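Local coordinates for viral protein F93 (Sulfolobus turreted icosahedral virus, PDB 2CO5) that probably binds DNA through its winged-helix fold, as a small intracellular protein of a virus that infects a hyperthermophilic archaeon, at residues I55-L60 / T74-K79. Residues are numbered along the deposited sequence; the frame is centred on the assembly and turned at random.
Sequences IDDKIL and TEKGMK
Thr-74, the N-cap of helix 75-92, illustrates how one hydroxyl can tie a helix start to the turn that follows another helix. Its OG1 lies in the crowded position between backbone N and carbonyl carbon (chi1 66°), where it accepts a capping bond from Gly-77 N at 3.0 Å. The same hydroxyl lies within hydrogen-bonding distance of two carbonyls of the turn, Lys-58 O at 2.7 Å and Ile-59 O at 3.0 Å. Thr-74 N also donates a hydrogen bond to Ile-59 O at 3.2 Å, nearly straight at 165° though the donor stands above the carbonyl plane. Gly-77, without a side chain, brings its CA up to this oxygen in a CA-H...O contact.

Lys-76, extended and with CG anti to its backbone N, reaches across the turn. Its NZ donates a hydrogen bond to Asp-57 O in the carbonyl plane at 3.0 Å and forms a longer salt bridge to Asp-57 OD1 at 3.5 Å, while Asp-57 OD2 is hydrogen-bonded to Tyr-6 OH. On the way, the lysine chain crosses Ile-59 at about a right angle, Lys-76 CG and CE both 3.9 Å from Ile-59 CD1; Ile-59 CG2 packs on Gly-77 CA.

Lys-58, at positive phi, closes a Schellman motif ending helix 44-56. The contact thus joins the turn after that terminus to the start of helix 75-92, at the root of the wing strands 60-63 and 70-73, with Ile-59 and Leu-60 packed against helix 9-20.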
loop_
_atom_site.group_PDB
_atom_site.type_symbol
_atom_site.label_atom_id
_atom_site.label_comp_id
_atom_site.label_asym_id
_atom_site.label_seq_id
_atom_site.Cartn_x
_atom_site.Cartn_y
_atom_site.Cartn_z
ATOM N N ILE B 55 10.066 -11.574 10.610
ATOM C CA ILE B 55 11.133 -12.336 11.261
ATOM C C ILE B 55 11.197 -13.771 10.754
ATOM O O ILE B 55 12.281 -14.289 10.472
ATOM C CB ILE B 55 10.958 -12.352 12.801
ATOM C CG1 ILE B 55 11.284 -10.970 13.379
ATOM C CG2 ILE B 55 11.842 -13.429 13.435
ATOM C CD1 ILE B 55 11.027 -10.837 14.864
ATOM N N ASP B 56 10.039 -14.421 10.649
ATOM C CA ASP B 56 10.002 -15.817 10.214
ATOM C C ASP B 56 10.334 -15.939 8.717
ATOM O O ASP B 56 10.784 -16.992 8.278
ATOM C CB ASP B 56 8.641 -16.470 10.519
ATOM C CG ASP B 56 8.292 -16.476 12.000
ATOM O OD1 ASP B 56 9.208 -16.394 12.840
ATOM O OD2 ASP B 56 7.085 -16.568 12.322
ATOM N N ASP B 57 10.118 -14.862 7.950
ATOM C CA ASP B 57 10.483 -14.805 6.521
ATOM C C ASP B 57 11.882 -14.212 6.264
ATOM O O ASP B 57 12.242 -13.934 5.115
ATOM C CB ASP B 57 9.444 -13.982 5.747
ATOM C CG ASP B 57 9.569 -14.136 4.231
ATOM O OD1 ASP B 57 9.798 -15.265 3.754
ATOM O OD2 ASP B 57 9.426 -13.127 3.511
ATOM N N LYS B 58 12.658 -13.999 7.325
ATOM C CA LYS B 58 14.056 -13.559 7.211
ATOM C C LYS B 58 14.228 -12.160 6.616
ATOM O O LYS B 58 15.308 -11.824 6.139
ATOM C CB LYS B 58 14.892 -14.567 6.400
ATOM C CG LYS B 58 14.643 -16.044 6.712
ATOM C CD LYS B 58 14.768 -16.354 8.194
ATOM C CE LYS B 58 14.861 -17.854 8.436
ATOM N NZ LYS B 58 14.668 -18.203 9.869
ATOM N N ILE B 59 13.172 -11.354 6.655
ATOM C CA ILE B 59 13.239 -9.936 6.284
ATOM C C ILE B 59 13.861 -9.178 7.451
ATOM O O ILE B 59 14.766 -8.359 7.272
ATOM C CB ILE B 59 11.823 -9.357 5.992
ATOM C CG1 ILE B 59 11.173 -10.074 4.802
ATOM C CG2 ILE B 59 11.889 -7.852 5.737
ATOM C CD1 ILE B 59 11.944 -9.954 3.497
ATOM N N LEU B 60 13.356 -9.469 8.646
ATOM C CA LEU B 60 13.967 -9.025 9.892
ATOM C C LEU B 60 14.666 -10.198 10.566
ATOM O O LEU B 60 14.382 -11.367 10.269
ATOM C CB LEU B 60 12.912 -8.461 10.848
ATOM C CG LEU B 60 12.218 -7.159 10.458
ATOM C CD1 LEU B 60 11.222 -6.760 11.543
ATOM C CD2 LEU B 60 13.240 -6.056 10.234
ATOM N N THR B 74 17.791 -7.519 7.678
ATOM C CA THR B 74 18.728 -8.352 6.934
ATOM C C THR B 74 18.977 -7.801 5.535
ATOM O O THR B 74 18.292 -6.879 5.090
ATOM C CB THR B 74 18.182 -9.785 6.771
ATOM O OG1 THR B 74 17.003 -9.758 5.943
ATOM C CG2 THR B 74 17.854 -10.395 8.135
ATOM N N GLU B 75 19.953 -8.385 4.842
ATOM C CA GLU B 75 20.222 -8.045 3.448
ATOM C C GLU B 75 18.980 -8.284 2.602
ATOM O O GLU B 75 18.633 -7.470 1.749
ATOM C CB GLU B 75 21.372 -8.889 2.902
ATOM C CG GLU B 75 22.725 -8.597 3.527
ATOM C CD GLU B 75 23.770 -9.620 3.137
ATOM O OE1 GLU B 75 23.576 -10.307 2.108
ATOM O OE2 GLU B 75 24.785 -9.736 3.858
ATOM N N LYS B 76 18.308 -9.413 2.850
ATOM C CA LYS B 76 17.047 -9.733 2.181
ATOM C C LYS B 76 16.009 -8.627 2.428
ATOM O O LYS B 76 15.269 -8.239 1.516
ATOM C CB LYS B 76 16.512 -11.088 2.666
ATOM C CG LYS B 76 15.182 -11.526 2.029
ATOM C CD LYS B 76 14.708 -12.884 2.559
ATOM C CE LYS B 76 13.326 -13.234 2.020
ATOM N NZ LYS B 76 12.931 -14.649 2.288
ATOM N N GLY B 77 15.964 -8.135 3.665
ATOM C CA GLY B 77 15.019 -7.101 4.061
ATOM C C GLY B 77 15.313 -5.740 3.475
ATOM O O GLY B 77 14.395 -4.999 3.133
ATOM N N MET B 78 16.594 -5.396 3.375
ATOM C CA MET B 78 16.997 -4.142 2.739
ATOM C C MET B 78 16.595 -4.155 1.268
ATOM O O MET B 78 16.097 -3.153 0.751
ATOM C CB MET B 78 18.510 -3.929 2.873
ATOM C CG MET B 78 19.036 -2.611 2.286
ATOM S SD MET B 78 18.360 -1.090 3.005
ATOM C CE MET B 78 19.212 0.140 2.021
ATOM N N LYS B 79 16.812 -5.291 0.602
ATOM C CA LYS B 79 16.404 -5.460 -0.793
ATOM C C LYS B 79 14.884 -5.348 -0.946
ATOM O O LYS B 79 14.406 -4.775 -1.919
ATOM C CB LYS B 79 16.896 -6.802 -1.350
ATOM C CG LYS B 79 16.681 -6.974 -2.854
ATOM C CD LYS B 79 17.378 -8.219 -3.387
ATOM C CE LYS B 79 17.160 -8.380 -4.888
ATOM N NZ LYS B 79 17.901 -9.541 -5.447
#